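Local coordinates for protein nucleoporin NUP82 (Saccharomyces cerevisiae, PDB 3PBP) that is a structural component of the nuclear pore complex, and its N-terminal domain interacts with the nucleoporin NUP116, at residues P210-V215 with V270-E275. The protein carries 1 engineered substitution. Residues are numbered along the deposited sequence; the frame is centred on the assembly and turned at random.
Sequences PFLPSV and VDIQKE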
loop_
_atom_site.group_PDB
_atom_site.type_symbol
_atom_site.label_atom_id
_atom_site.label_comp_id
_atom_site.label_asym_id
_atom_site.label_seq_id
_atom_site.Cartn_x
_atom_site.Cartn_y
_atom_site.Cartn_z
ATOM N N PRO A 210 -5.822 1.684 -10.350
ATOM C CA PRO A 210 -4.990 0.492 -10.545
ATOM C C PRO A 210 -3.504 0.708 -10.220
ATOM O O PRO A 210 -3.006 1.823 -10.289
ATOM C CB PRO A 210 -5.181 0.224 -12.020
ATOM C CG PRO A 210 -5.029 1.649 -12.569
ATOM C CD PRO A 210 -5.880 2.474 -11.602
ATOM N N PHE A 211 -2.797 -0.364 -9.873
ATOM C CA PHE A 211 -1.359 -0.274 -9.607
ATOM C C PHE A 211 -0.777 -1.283 -10.592
ATOM O O PHE A 211 -0.519 -2.435 -10.248
ATOM C CB PHE A 211 -1.028 -0.697 -8.183
ATOM C CG PHE A 211 0.363 -0.339 -7.764
ATOM C CD1 PHE A 211 0.641 0.920 -7.244
ATOM C CD2 PHE A 211 1.390 -1.262 -7.865
ATOM C CE1 PHE A 211 1.919 1.245 -6.829
ATOM C CE2 PHE A 211 2.669 -0.944 -7.454
ATOM C CZ PHE A 211 2.934 0.310 -6.934
ATOM N N LEU A 212 -0.562 -0.833 -11.817
ATOM C CA LEU A 212 -0.107 -1.710 -12.885
ATOM C C LEU A 212 1.362 -1.705 -13.261
ATOM O O LEU A 212 2.044 -0.695 -13.160
ATOM C CB LEU A 212 -0.937 -1.401 -14.133
ATOM C CG LEU A 212 -2.433 -1.199 -13.845
ATOM C CD1 LEU A 212 -3.075 -0.380 -14.943
ATOM C CD2 LEU A 212 -3.107 -2.538 -13.702
ATOM N N PRO A 213 1.871 -2.864 -13.701
ATOM C CA PRO A 213 3.272 -3.007 -14.117
ATOM C C PRO A 213 3.306 -2.533 -15.582
ATOM O O PRO A 213 2.290 -2.056 -16.080
ATOM C CB PRO A 213 3.517 -4.507 -13.953
ATOM C CG PRO A 213 2.223 -5.083 -14.360
ATOM C CD PRO A 213 1.196 -4.177 -13.689
ATOM N N SER A 214 4.433 -2.646 -16.274
ATOM C CA SER A 214 4.493 -2.190 -17.669
ATOM C C SER A 214 3.883 -3.217 -18.624
ATOM O O SER A 214 3.458 -2.875 -19.738
ATOM C CB SER A 214 5.935 -1.928 -18.075
ATOM O OG SER A 214 6.621 -3.163 -18.193
ATOM N N VAL A 215 3.856 -4.477 -18.194
ATOM C CA VAL A 215 3.281 -5.555 -18.997
ATOM C C VAL A 215 2.509 -6.432 -18.022
ATOM O O VAL A 215 3.087 -7.226 -17.281
ATOM C CB VAL A 215 4.371 -6.389 -19.704
ATOM C CG1 VAL A 215 3.745 -7.489 -20.510
ATOM C CG2 VAL A 215 5.200 -5.497 -20.589
ATOM N N VAL A 270 -0.756 -8.180 -21.538
ATOM C CA VAL A 270 -1.147 -6.958 -22.238
ATOM C C VAL A 270 -0.208 -5.836 -21.813
ATOM O O VAL A 270 0.153 -5.741 -20.646
ATOM C CB VAL A 270 -2.616 -6.569 -21.927
ATOM C CG1 VAL A 270 -2.810 -6.349 -20.439
ATOM C CG2 VAL A 270 -2.989 -5.329 -22.701
ATOM N N ASP A 271 0.209 -5.007 -22.767
ATOM C CA ASP A 271 1.113 -3.896 -22.467
ATOM C C ASP A 271 0.354 -2.727 -21.883
ATOM O O ASP A 271 -0.785 -2.462 -22.272
ATOM C CB ASP A 271 1.835 -3.423 -23.722
ATOM C CG ASP A 271 2.788 -4.459 -24.262
ATOM O OD1 ASP A 271 3.619 -4.943 -23.469
ATOM O OD2 ASP A 271 2.714 -4.787 -25.472
ATOM N N ILE A 272 0.989 -2.019 -20.957
ATOM C CA ILE A 272 0.354 -0.875 -20.330
ATOM C C ILE A 272 1.234 0.358 -20.395
ATOM O O ILE A 272 2.309 0.395 -19.803
ATOM C CB ILE A 272 -0.019 -1.212 -18.888
ATOM C CG1 ILE A 272 -1.075 -2.330 -18.916
ATOM C CG2 ILE A 272 -0.492 0.039 -18.161
ATOM C CD1 ILE A 272 -1.661 -2.689 -17.592
ATOM N N GLN A 273 0.755 1.362 -21.125
ATOM C CA GLN A 273 1.469 2.623 -21.345
ATOM C C GLN A 273 1.707 3.429 -20.076
ATOM O O GLN A 273 0.832 3.519 -19.219
ATOM C CB GLN A 273 0.691 3.465 -22.353
ATOM C CG GLN A 273 -0.017 2.619 -23.403
ATOM C CD GLN A 273 -0.734 3.448 -24.458
ATOM O OE1 GLN A 273 -1.617 4.260 -24.152
ATOM N NE2 GLN A 273 -0.360 3.242 -25.715
ATOM N N LYS A 274 2.889 4.029 -19.971
ATOM C CA LYS A 274 3.261 4.816 -18.792
ATOM C C LYS A 274 2.195 5.789 -18.308
ATOM O O LYS A 274 2.129 6.109 -17.120
ATOM C CB LYS A 274 4.576 5.578 -19.050
ATOM C CG LYS A 274 4.821 5.948 -20.519
ATOM C CD LYS A 274 6.091 6.784 -20.690
ATOM C CE LYS A 274 6.528 6.813 -22.159
ATOM N NZ LYS A 274 7.799 7.564 -22.358
ATOM N N GLU A 275 1.355 6.258 -19.223
ATOM C CA GLU A 275 0.309 7.213 -18.867
ATOM C C GLU A 275 -0.705 6.645 -17.881
ATOM O O GLU A 275 -1.099 7.328 -16.936
ATOM C CB GLU A 275 -0.420 7.704 -20.122
ATOM C CG GLU A 275 0.483 8.410 -21.139
ATOM C CD GLU A 275 1.179 7.447 -22.109
ATOM O OE1 GLU A 275 0.470 6.802 -22.913
ATOM O OE2 GLU A 275 2.429 7.336 -22.070
#
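Leu212 meets Ile272 in the apolar part of this contact. The two side chains cross at about a right angle. Ile272 CD1 lies 3.8 Å from Leu212 CB and equally near Leu212 CD1. Ile272 CG1 stands anti to its own carbonyl carbon (chi1 -64°), and the chain then extends (chi2 -174°) to bring CD1 to the leucine. An alanine at Leu212 keeps the CB contact but would probably open a gap beside Ile272 CD1 and Phe255, where the leucine CG and its methyls had packed. At Pro213 the backbone takes over: Ile272 CB rests 3.7 Å from Pro213 O. Next, Ser214 O accepts the one hydrogen bond between the segments, from Ile272 N at 2.9 Å. The bond is nearly straight at the hydrogen (165°), but the donor sits above the carbonyl plane. The Ser214 hydroxyl is used elsewhere, in a hydrogen bond to Asp155. Val215 then pairs with Asp271 as an antiparallel non-hydrogen-bonded pair, their CA atoms 4.4 Å apart. Their side chains lie side by side on the same face of the sheet, with Val215 CG2 alongside Asp271 OD1. Val215 CA also makes a CA-H...O contact with Val270 O at 3.5 Å. The Val215-Asp271 pair lies at one end of a two-stranded antiparallel ribbon, 215-217 with 269-271, consistent with a mostly helical excursion from the beta-propeller of this N-terminal domain. Helix 243-262 packs back on the contact, with Phe255 against Leu212 and Leu259 against Val270 and Ile272. Leu216 of strand 215-217 also touches Val270 and Ile272, while strand 151-155 packs against Phe211.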